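Local atomic coordinates of putative solute-binding component of ABC transporter (Clostridium phytofermentans, PDB entry 4YS6), a protein that probably acts as the carbohydrate-binding component of an ABC transporter, and here holds beta-D-glucose in its binding pocket. Residues L95-S100 with I121-L126; D240-S245 with E264-T269; G270-I275 with I290-R295. One frame throughout, in Å; residues are numbered along the deposited sequence.

Interactions 1 and 2 each pair neighbouring parallel strands of a beta-alpha-beta unit, one in each of the two sheets, and lie on opposite sides of the chain's centre, their own centres about 31 Å apart. Interaction 3 stands between them, its centre about 18 Å from the centre of each. Its first segment, 270-275, continues directly from 264-269, and Q271 NE2 is hydrogen-bonded to S245 O at 2.8 Å. Interactions 1 and 3 reach the same sheet and both bind the glucose held here, through D124 and R125 in one and D272 and K292 in the other; in interaction 2 the side chain of C244 is about 10 Å from the glucose.

Interaction 1: L95-S100 with I121-L126; sequences LLVIAS and IAYDRL. With BGC (beta-D-glucopyranose), chain D.
The ring of Y123 and the guanidinium of R125 are the flat groups that meet segment 95-100, and each is met differently. V97 CG1 and A99 CB approach the ring obliquely, CG1 coming 3.8 Å from Y123 CD2, while the phenol OH reaches beyond the sheet to D54. The R125 guanidinium is used along its edge. S100 O accepts from R125 NH1 at 2.9 Å and lies almost exactly in the guanidinium plane. Glucose occupies the edge further round, where R125 NE donates to O1 at 2.9 Å. R125 NH2 donates to the sugar's O5 at 3.0 Å. An arm extended from CG to NE (chi2 166°, chi3 172°) carries the group out to the sugar.

Behind these residues the parallel strands are joined by a ladder: I121 N gives to L96 O, I98 N to I121 O, and Y123 N to I98 O. Where the strands end, a water takes over, bound to I98 O, S100 N and R125 O. This is the beta-alpha-beta unit 95-98, 107-115, 119-123; the loop after strand 119-123, at its C-terminal end, supplies D124 and R125 to the pocket. D124 OD2 accepts from glucose O2 at 2.8 Å, and its other oxygen is engaged by R50. Holding NH1 on a main-chain carbonyl fixes the rotation of the guanidinium, leaving NE and NH2 aimed at the anomeric hydroxyl and the ring oxygen of the sugar.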
loop_
_atom_site.group_PDB
_atom_site.type_symbol
_atom_site.label_atom_id
_atom_site.label_comp_id
_atom_site.label_asym_id
_atom_site.label_seq_id
_atom_site.Cartn_x
_atom_site.Cartn_y
_atom_site.Cartn_z
ATOM N N LEU A 95 -5.797 20.723 12.399
ATOM C CA LEU A 95 -4.797 20.017 11.608
ATOM C C LEU A 95 -5.508 18.809 11.004
ATOM O O LEU A 95 -6.367 18.187 11.664
ATOM C CB LEU A 95 -3.597 19.578 12.468
ATOM C CG LEU A 95 -2.388 18.923 11.801
ATOM C CD1 LEU A 95 -1.113 19.210 12.611
ATOM C CD2 LEU A 95 -2.554 17.401 11.618
ATOM N N LEU A 96 -5.158 18.479 9.759
ATOM C CA LEU A 96 -5.743 17.329 9.071
ATOM C C LEU A 96 -4.687 16.297 8.733
ATOM O O LEU A 96 -3.659 16.622 8.139
ATOM C CB LEU A 96 -6.441 17.764 7.792
ATOM C CG LEU A 96 -7.567 18.780 7.986
ATOM C CD1 LEU A 96 -7.932 19.429 6.646
ATOM C CD2 LEU A 96 -8.771 18.084 8.596
ATOM N N VAL A 97 -4.962 15.059 9.119
ATOM C CA VAL A 97 -4.172 13.915 8.718
ATOM C C VAL A 97 -5.006 13.136 7.725
ATOM O O VAL A 97 -6.067 12.615 8.098
ATOM C CB VAL A 97 -3.810 13.038 9.908
ATOM C CG1 VAL A 97 -3.049 11.809 9.438
ATOM C CG2 VAL A 97 -2.996 13.836 10.923
ATOM N N ILE A 98 -4.555 13.052 6.465
ATOM C CA ILE A 98 -5.404 12.519 5.403
ATOM C C ILE A 98 -4.750 11.413 4.632
ATOM O O ILE A 98 -3.690 11.600 4.045
ATOM C CB ILE A 98 -5.827 13.625 4.391
ATOM C CG1 ILE A 98 -6.612 14.715 5.106
ATOM C CG2 ILE A 98 -6.641 13.037 3.250
ATOM C CD1 ILE A 98 -6.821 15.907 4.293
ATOM N N ALA A 99 -5.406 10.254 4.631
ATOM C CA ALA A 99 -5.038 9.136 3.781
ATOM C C ALA A 99 -6.030 9.110 2.612
ATOM O O ALA A 99 -7.149 8.617 2.738
ATOM C CB ALA A 99 -5.065 7.839 4.551
ATOM N N SER A 100 -5.633 9.704 1.498
ATOM C CA SER A 100 -6.542 9.983 0.396
ATOM C C SER A 100 -6.879 8.746 -0.418
ATOM O O SER A 100 -6.060 7.838 -0.569
ATOM C CB SER A 100 -5.932 11.056 -0.513
ATOM O OG SER A 100 -4.742 10.600 -1.088
ATOM N N ILE A 121 -1.183 16.857 6.767
ATOM C CA ILE A 121 -0.213 15.771 6.681
ATOM C C ILE A 121 -0.817 14.708 5.780
ATOM O O ILE A 121 -1.915 14.209 6.034
ATOM C CB ILE A 121 0.130 15.189 8.082
ATOM C CG1 ILE A 121 0.761 16.262 8.973
ATOM C CG2 ILE A 121 1.070 14.022 7.952
ATOM C CD1 ILE A 121 0.950 15.842 10.400
ATOM N N ALA A 122 -0.113 14.390 4.704
ATOM C CA ALA A 122 -0.490 13.265 3.839
ATOM C C ALA A 122 -0.046 11.997 4.531
ATOM O O ALA A 122 1.140 11.834 4.832
ATOM C CB ALA A 122 0.158 13.370 2.504
ATOM N N TYR A 123 -1.001 11.107 4.785
ATOM C CA TYR A 123 -0.775 9.877 5.509
ATOM C C TYR A 123 -0.698 8.719 4.527
ATOM O O TYR A 123 -1.690 8.406 3.874
ATOM C CB TYR A 123 -1.918 9.618 6.513
ATOM C CG TYR A 123 -1.682 8.430 7.413
ATOM C CD1 TYR A 123 -1.950 7.141 6.985
ATOM C CD2 TYR A 123 -1.192 8.608 8.690
ATOM C CE1 TYR A 123 -1.705 6.046 7.810
ATOM C CE2 TYR A 123 -0.944 7.545 9.521
ATOM C CZ TYR A 123 -1.198 6.272 9.092
ATOM O OH TYR A 123 -0.952 5.225 9.945
ATOM N N ASP A 124 0.490 8.113 4.457
ATOM C CA ASP A 124 0.830 6.931 3.664
ATOM C C ASP A 124 0.828 7.146 2.157
ATOM O O ASP A 124 1.801 6.744 1.488
ATOM C CB ASP A 124 -0.068 5.751 3.982
ATOM C CG ASP A 124 0.505 4.469 3.433
ATOM O OD1 ASP A 124 1.360 3.835 4.110
ATOM O OD2 ASP A 124 0.180 4.143 2.276
ATOM N N ARG A 125 -0.242 7.745 1.642
ATOM C CA ARG A 125 -0.377 8.099 0.230
ATOM C C ARG A 125 -0.142 9.577 0.019
ATOM O O ARG A 125 -0.624 10.397 0.789
ATOM C CB ARG A 125 -1.776 7.756 -0.268
ATOM C CG ARG A 125 -2.098 6.270 -0.107
ATOM C CD ARG A 125 -3.579 6.040 -0.292
ATOM N NE ARG A 125 -3.898 4.603 -0.339
ATOM C CZ ARG A 125 -5.124 4.113 -0.523
ATOM N NH1 ARG A 125 -6.160 4.919 -0.637
ATOM N NH2 ARG A 125 -5.317 2.804 -0.595
ATOM N N LEU A 126 0.582 9.935 -1.024
ATOM C CA LEU A 126 0.874 11.334 -1.251
ATOM C C LEU A 126 -0.330 12.056 -1.907
ATOM O O LEU A 126 -0.970 11.538 -2.821
ATOM C CB LEU A 126 2.142 11.459 -2.085
ATOM C CG LEU A 126 2.694 12.868 -2.285
ATOM C CD1 LEU A 126 3.040 13.539 -0.975
ATOM C CD2 LEU A 126 3.894 12.843 -3.235
HETATM C C2 BGC D . -0.786 1.257 0.840
HETATM C C3 BGC D . -0.759 -0.235 0.920
HETATM C C4 BGC D . -2.102 -0.831 0.842
HETATM C C5 BGC D . -2.882 -0.338 -0.337
HETATM C C6 BGC D . -4.336 -0.759 -0.335
HETATM C C1 BGC D . -1.459 1.687 -0.478
HETATM O O1 BGC D . -1.539 2.967 -0.603
HETATM O O2 BGC D . 0.540 1.770 0.875
HETATM O O3 BGC D . -0.099 -0.574 2.197
HETATM O O4 BGC D . -2.033 -2.271 0.689
HETATM O O5 BGC D . -2.845 1.121 -0.314
HETATM O O6 BGC D . -4.944 -0.559 0.931
HETATM O O HOH W 1 -3.133 11.032 1.409
#

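Interaction 2: D240-S245 with E264-T269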
loop_
_atom_site.group_PDB
_atom_site.type_symbol
_atom_site.label_atom_id
_atom_site.label_comp_id
_atom_site.label_asym_id
_atom_site.label_seq_id
_atom_site.Cartn_x
_atom_site.Cartn_y
_atom_site.Cartn_z
ATOM N N ASP A 240 4.682 -19.193 -13.422
ATOM C CA ASP A 240 5.843 -19.298 -12.533
ATOM C C ASP A 240 5.827 -18.253 -11.411
ATOM O O ASP A 240 6.286 -18.534 -10.301
ATOM C CB ASP A 240 7.137 -19.169 -13.333
ATOM C CG ASP A 240 7.325 -20.322 -14.330
ATOM O OD1 ASP A 240 7.617 -21.448 -13.871
ATOM O OD2 ASP A 240 7.143 -20.131 -15.558
ATOM N N ALA A 241 5.297 -17.060 -11.693
ATOM C CA ALA A 241 5.238 -16.007 -10.690
ATOM C C ALA A 241 4.123 -15.032 -10.954
ATOM O O ALA A 241 3.822 -14.726 -12.110
ATOM C CB ALA A 241 6.570 -15.243 -10.621
ATOM N N VAL A 242 3.522 -14.538 -9.870
ATOM C CA VAL A 242 2.609 -13.393 -9.956
ATOM C C VAL A 242 3.119 -12.288 -9.037
ATOM O O VAL A 242 3.140 -12.422 -7.818
ATOM C CB VAL A 242 1.163 -13.757 -9.581
ATOM C CG1 VAL A 242 0.203 -12.625 -9.980
ATOM C CG2 VAL A 242 0.734 -15.036 -10.281
ATOM N N LEU A 243 3.548 -11.201 -9.649
ATOM C CA LEU A 243 3.939 -10.012 -8.921
ATOM C C LEU A 243 2.680 -9.279 -8.517
ATOM O O LEU A 243 1.989 -8.721 -9.375
ATOM C CB LEU A 243 4.833 -9.129 -9.789
ATOM C CG LEU A 243 5.117 -7.737 -9.263
ATOM C CD1 LEU A 243 5.873 -7.867 -7.927
ATOM C CD2 LEU A 243 5.927 -6.958 -10.307
ATOM N N CYS A 244 2.364 -9.332 -7.227
ATOM C CA CYS A 244 1.247 -8.572 -6.676
ATOM C C CYS A 244 1.815 -7.499 -5.785
ATOM O O CYS A 244 2.596 -7.805 -4.885
ATOM C CB CYS A 244 0.303 -9.435 -5.862
ATOM S SG CYS A 244 -0.448 -10.750 -6.850
ATOM N N SER A 245 1.377 -6.260 -5.992
ATOM C CA SER A 245 1.917 -5.156 -5.216
ATOM C C SER A 245 1.438 -5.143 -3.773
ATOM O O SER A 245 2.091 -4.513 -2.933
ATOM C CB SER A 245 1.588 -3.803 -5.877
ATOM O OG SER A 245 2.218 -3.655 -7.147
ATOM N N GLU A 264 1.523 -26.212 -11.181
ATOM C CA GLU A 264 2.336 -26.002 -9.980
ATOM C C GLU A 264 2.191 -24.565 -9.522
ATOM O O GLU A 264 2.211 -23.653 -10.343
ATOM C CB GLU A 264 3.804 -26.328 -10.238
ATOM C CG GLU A 264 4.093 -27.816 -10.365
ATOM C CD GLU A 264 3.622 -28.624 -9.154
ATOM O OE1 GLU A 264 3.722 -28.129 -8.008
ATOM O OE2 GLU A 264 3.141 -29.758 -9.354
ATOM N N TRP A 265 2.040 -24.388 -8.211
ATOM C CA TRP A 265 1.779 -23.085 -7.604
ATOM C C TRP A 265 2.884 -22.058 -7.896
ATOM O O TRP A 265 4.083 -22.371 -7.727
ATOM C CB TRP A 265 1.621 -23.261 -6.084
ATOM C CG TRP A 265 0.904 -22.130 -5.445
ATOM C CD1 TRP A 265 1.453 -21.089 -4.776
ATOM C CD2 TRP A 265 -0.510 -21.918 -5.431
ATOM N NE1 TRP A 265 0.476 -20.227 -4.356
ATOM C CE2 TRP A 265 -0.744 -20.729 -4.728
ATOM C CE3 TRP A 265 -1.603 -22.624 -5.945
ATOM C CZ2 TRP A 265 -2.018 -20.224 -4.527
ATOM C CZ3 TRP A 265 -2.866 -22.126 -5.732
ATOM C CH2 TRP A 265 -3.063 -20.941 -5.029
ATOM N N PRO A 266 2.505 -20.834 -8.325
ATOM C CA PRO A 266 3.485 -19.788 -8.599
ATOM C C PRO A 266 4.006 -19.096 -7.345
ATOM O O PRO A 266 3.387 -19.167 -6.277
ATOM C CB PRO A 266 2.697 -18.778 -9.456
ATOM C CG PRO A 266 1.320 -18.939 -9.001
ATOM C CD PRO A 266 1.137 -20.385 -8.646
ATOM N N ILE A 267 5.132 -18.408 -7.502
ATOM C CA ILE A 267 5.522 -17.362 -6.574
ATOM C C ILE A 267 4.407 -16.328 -6.528
ATOM O O ILE A 267 3.909 -15.899 -7.580
ATOM C CB ILE A 267 6.825 -16.665 -6.992
ATOM C CG1 ILE A 267 7.974 -17.656 -7.088
ATOM C CG2 ILE A 267 7.143 -15.541 -6.010
ATOM C CD1 ILE A 267 9.173 -17.103 -7.843
ATOM N N VAL A 268 3.979 -15.960 -5.320
ATOM C CA VAL A 268 3.009 -14.863 -5.149
ATOM C C VAL A 268 3.525 -13.915 -4.080
ATOM O O VAL A 268 3.787 -14.338 -2.955
ATOM C CB VAL A 268 1.618 -15.368 -4.731
ATOM C CG1 VAL A 268 0.648 -14.196 -4.563
ATOM C CG2 VAL A 268 1.065 -16.391 -5.763
ATOM N N THR A 269 3.706 -12.654 -4.458
ATOM C CA THR A 269 4.170 -11.608 -3.548
ATOM C C THR A 269 2.996 -10.838 -2.953
ATOM O O THR A 269 1.840 -11.041 -3.327
ATOM C CB THR A 269 5.110 -10.608 -4.254
ATOM O OG1 THR A 269 4.410 -9.910 -5.290
ATOM C CG2 THR A 269 6.296 -11.328 -4.867
#
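V242 runs alongside P266, both directed to the same face of the sheet, with V242 CG2 resting 4.1 Å from P266 CG. P266 CD also lies over one face of the W265 ring, near its rim. Further along, C244 SG touches V268 CG1 at 4.3 Å. Across the other face A241 CB meets I267 CB at 3.9 Å, where these two residues form a parallel bridge, and the isoleucine runs on towards Y151 and K155 of helix 141-155.

The side chain of T269 meets that of L243 through its hydroxyl, L243 CD1 coming 3.6 Å from T269 OG1. With chi1 at 64° the hydroxyl sits between its own backbone N and carbonyl carbon, and from there it turns back to the opposite strand and donates to C244 O at 2.8 Å, tilted from the carbonyl plane.

Main-chain bonds set this arrangement in parallel register. I267 N gives to D240 O, V242 N gives to I267 O at 2.7 Å, and T269 N reaches V242 O only weakly, at 3.4 Å. The pairing closes the beta-alpha-beta unit 241-244, 247-260, 267-268, with 267-268 as the outermost strand of a four-stranded parallel sheet. T269 O is buried and finds no hydrogen-bond partner. The ladder slackens at the weak rung from T269 N, just where the threonine hydroxyl steps in, so the polar grip at this end of the pairing rests largely on the bond from T269 OG1 to C244 O.

Interaction 3: G270-I275 with I290-R295. With BGC (beta-D-glucopyranose), chain D.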
loop_
_atom_site.group_PDB
_atom_site.type_symbol
_atom_site.label_atom_id
_atom_site.label_comp_id
_atom_site.label_asym_id
_atom_site.label_seq_id
_atom_site.Cartn_x
_atom_site.Cartn_y
_atom_site.Cartn_z
ATOM N N GLY A 270 3.294 -9.933 -2.029
ATOM C CA GLY A 270 2.289 -9.099 -1.438
ATOM C C GLY A 270 2.881 -8.052 -0.532
ATOM O O GLY A 270 4.086 -7.807 -0.521
ATOM N N GLN A 271 2.012 -7.420 0.232
ATOM C CA GLN A 271 2.403 -6.389 1.168
ATOM C C GLN A 271 1.245 -6.112 2.143
ATOM O O GLN A 271 0.091 -6.037 1.716
ATOM C CB GLN A 271 2.804 -5.135 0.396
ATOM C CG GLN A 271 2.900 -3.914 1.197
ATOM C CD GLN A 271 3.100 -2.649 0.357
ATOM O OE1 GLN A 271 3.623 -1.688 0.866
ATOM N NE2 GLN A 271 2.702 -2.658 -0.940
ATOM N N ASP A 272 1.602 -5.947 3.419
ATOM C CA ASP A 272 0.768 -5.467 4.545
ATOM C C ASP A 272 0.614 -6.522 5.649
ATOM O O ASP A 272 0.229 -6.184 6.777
ATOM C CB ASP A 272 -0.676 -5.061 4.171
ATOM C CG ASP A 272 -0.764 -3.806 3.327
ATOM O OD1 ASP A 272 0.248 -3.104 3.121
ATOM O OD2 ASP A 272 -1.914 -3.507 2.912
ATOM N N CYS A 273 0.852 -7.786 5.319
ATOM C CA CYS A 273 0.578 -8.890 6.236
ATOM C C CYS A 273 -0.857 -8.841 6.757
ATOM O O CYS A 273 -1.093 -8.951 7.983
ATOM C CB CYS A 273 1.557 -8.900 7.415
ATOM S SG CYS A 273 3.243 -9.276 6.867
ATOM N N ASP A 274 -1.814 -8.652 5.844
ATOM C CA ASP A 274 -3.223 -8.834 6.196
ATOM C C ASP A 274 -3.417 -10.236 6.769
ATOM O O ASP A 274 -2.772 -11.187 6.350
ATOM C CB ASP A 274 -4.155 -8.675 4.984
ATOM C CG ASP A 274 -4.240 -7.248 4.470
ATOM O OD1 ASP A 274 -3.804 -6.307 5.177
ATOM O OD2 ASP A 274 -4.802 -7.070 3.362
ATOM N N ILE A 275 -4.366 -10.376 7.677
ATOM C CA ILE A 275 -4.594 -11.647 8.348
ATOM C C ILE A 275 -4.917 -12.766 7.365
ATOM O O ILE A 275 -4.379 -13.850 7.486
ATOM C CB ILE A 275 -5.727 -11.512 9.393
ATOM C CG1 ILE A 275 -5.218 -10.680 10.556
ATOM C CG2 ILE A 275 -6.184 -12.871 9.925
ATOM C CD1 ILE A 275 -6.306 -10.248 11.529
ATOM N N ILE A 290 5.135 -8.070 3.000
ATOM C CA ILE A 290 5.988 -7.011 3.528
ATOM C C ILE A 290 5.246 -6.481 4.729
ATOM O O ILE A 290 4.065 -6.141 4.632
ATOM C CB ILE A 290 6.243 -5.885 2.487
ATOM C CG1 ILE A 290 6.983 -6.391 1.240
ATOM C CG2 ILE A 290 6.985 -4.697 3.134
ATOM C CD1 ILE A 290 8.348 -6.891 1.466
ATOM N N PHE A 291 5.923 -6.419 5.864
ATOM C CA PHE A 291 5.322 -5.921 7.086
ATOM C C PHE A 291 5.634 -4.438 7.234
ATOM O O PHE A 291 6.788 -4.030 7.261
ATOM C CB PHE A 291 5.825 -6.668 8.313
ATOM C CG PHE A 291 5.310 -6.123 9.618
ATOM C CD1 PHE A 291 3.944 -5.997 9.850
ATOM C CD2 PHE A 291 6.183 -5.771 10.626
ATOM C CE1 PHE A 291 3.477 -5.508 11.065
ATOM C CE2 PHE A 291 5.723 -5.301 11.833
ATOM C CZ PHE A 291 4.355 -5.166 12.045
ATOM N N LYS A 292 4.572 -3.659 7.339
ATOM C CA LYS A 292 4.625 -2.239 7.568
ATOM C C LYS A 292 3.878 -1.958 8.883
ATOM O O LYS A 292 2.651 -2.054 8.977
ATOM C CB LYS A 292 4.007 -1.481 6.381
ATOM C CG LYS A 292 4.623 -1.867 5.032
ATOM C CD LYS A 292 4.328 -0.888 3.920
ATOM C CE LYS A 292 2.845 -0.720 3.624
ATOM N NZ LYS A 292 2.728 0.093 2.373
ATOM N N ASP A 293 4.631 -1.662 9.931
ATOM C CA ASP A 293 4.029 -1.563 11.257
ATOM C C ASP A 293 3.278 -0.227 11.354
ATOM O O ASP A 293 3.902 0.828 11.525
ATOM C CB ASP A 293 5.098 -1.682 12.349
ATOM C CG ASP A 293 4.504 -1.833 13.737
ATOM O OD1 ASP A 293 3.364 -1.367 13.975
ATOM O OD2 ASP A 293 5.177 -2.421 14.610
ATOM N N THR A 294 1.952 -0.275 11.226
ATOM C CA THR A 294 1.163 0.964 11.238
ATOM C C THR A 294 1.277 1.720 12.557
ATOM O O THR A 294 1.006 2.920 12.604
ATOM C CB THR A 294 -0.341 0.712 10.951
ATOM O OG1 THR A 294 -0.930 -0.142 11.943
ATOM C CG2 THR A 294 -0.518 0.091 9.600
ATOM N N ARG A 295 1.662 1.038 13.640
ATOM C CA ARG A 295 1.806 1.714 14.915
ATOM C C ARG A 295 2.973 2.693 14.850
ATOM O O ARG A 295 2.949 3.774 15.460
ATOM C CB ARG A 295 2.039 0.705 16.032
ATOM C CG ARG A 295 0.957 -0.305 16.186
ATOM C CD ARG A 295 1.379 -1.350 17.195
ATOM N NE ARG A 295 2.501 -2.127 16.666
ATOM C CZ ARG A 295 3.016 -3.188 17.271
ATOM N NH1 ARG A 295 2.525 -3.588 18.423
ATOM N NH2 ARG A 295 4.020 -3.833 16.717
HETATM C C2 BGC D . -0.786 1.257 0.840
HETATM C C3 BGC D . -0.759 -0.235 0.920
HETATM C C4 BGC D . -2.102 -0.831 0.842
HETATM C C5 BGC D . -2.882 -0.338 -0.337
HETATM C C6 BGC D . -4.336 -0.759 -0.335
HETATM C C1 BGC D . -1.459 1.687 -0.478
HETATM O O1 BGC D . -1.539 2.967 -0.603
HETATM O O2 BGC D . 0.540 1.770 0.875
HETATM O O3 BGC D . -0.099 -0.574 2.197
HETATM O O4 BGC D . -2.033 -2.271 0.689
HETATM O O5 BGC D . -2.845 1.121 -0.314
HETATM O O6 BGC D . -4.944 -0.559 0.931
HETATM O O HOH W 2 1.803 -4.175 7.525
#
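I290, Q271 and K292 bury the most surface here, and each uses a different part of its side chain. I290 packs on the aliphatic part of Q271, its CB 4.1 Å from Q271 CG, while its CG1 rests against G270 O; I290 O accepts from D272 N at 2.8 Å. I290 N, by contrast, is buried without a partner.

Q271 extends its chain beyond CG and brings the amide to K292, a pocket residue. OE1 receives K292 NZ at a very short modelled 2.5 Å, a length best treated with caution. NE2 donates to the S245 carbonyl, which supports the modelled flip of the amide.

K292 brings its CE and NZ against the glutamine's OE1 and turns about its CG-CD bond (chi3 -60°), a kink that swings the amine onto the sugar. NZ donates to glucose O3 at 2.9 Å and, weakly, to O2. D272 supplies the matching acceptors, OD1 taking O3 at 2.7 Å and OD2 taking O4, so that O3 is shared by the lysine and the aspartate. A water joins D272 O to the N and O of K292, tying the two backbones together, and C273 SG packs on F291 CB at 3.9 Å.

The contact links the loop after strand 267-268 to strand 289-291 at the sugar site. D272 OD1 and K292 NZ stand 4.1 Å apart, too far for a salt bridge, yet their opposite charges probably still polarise the hydroxyl O3 that accepts from one and donates to the other.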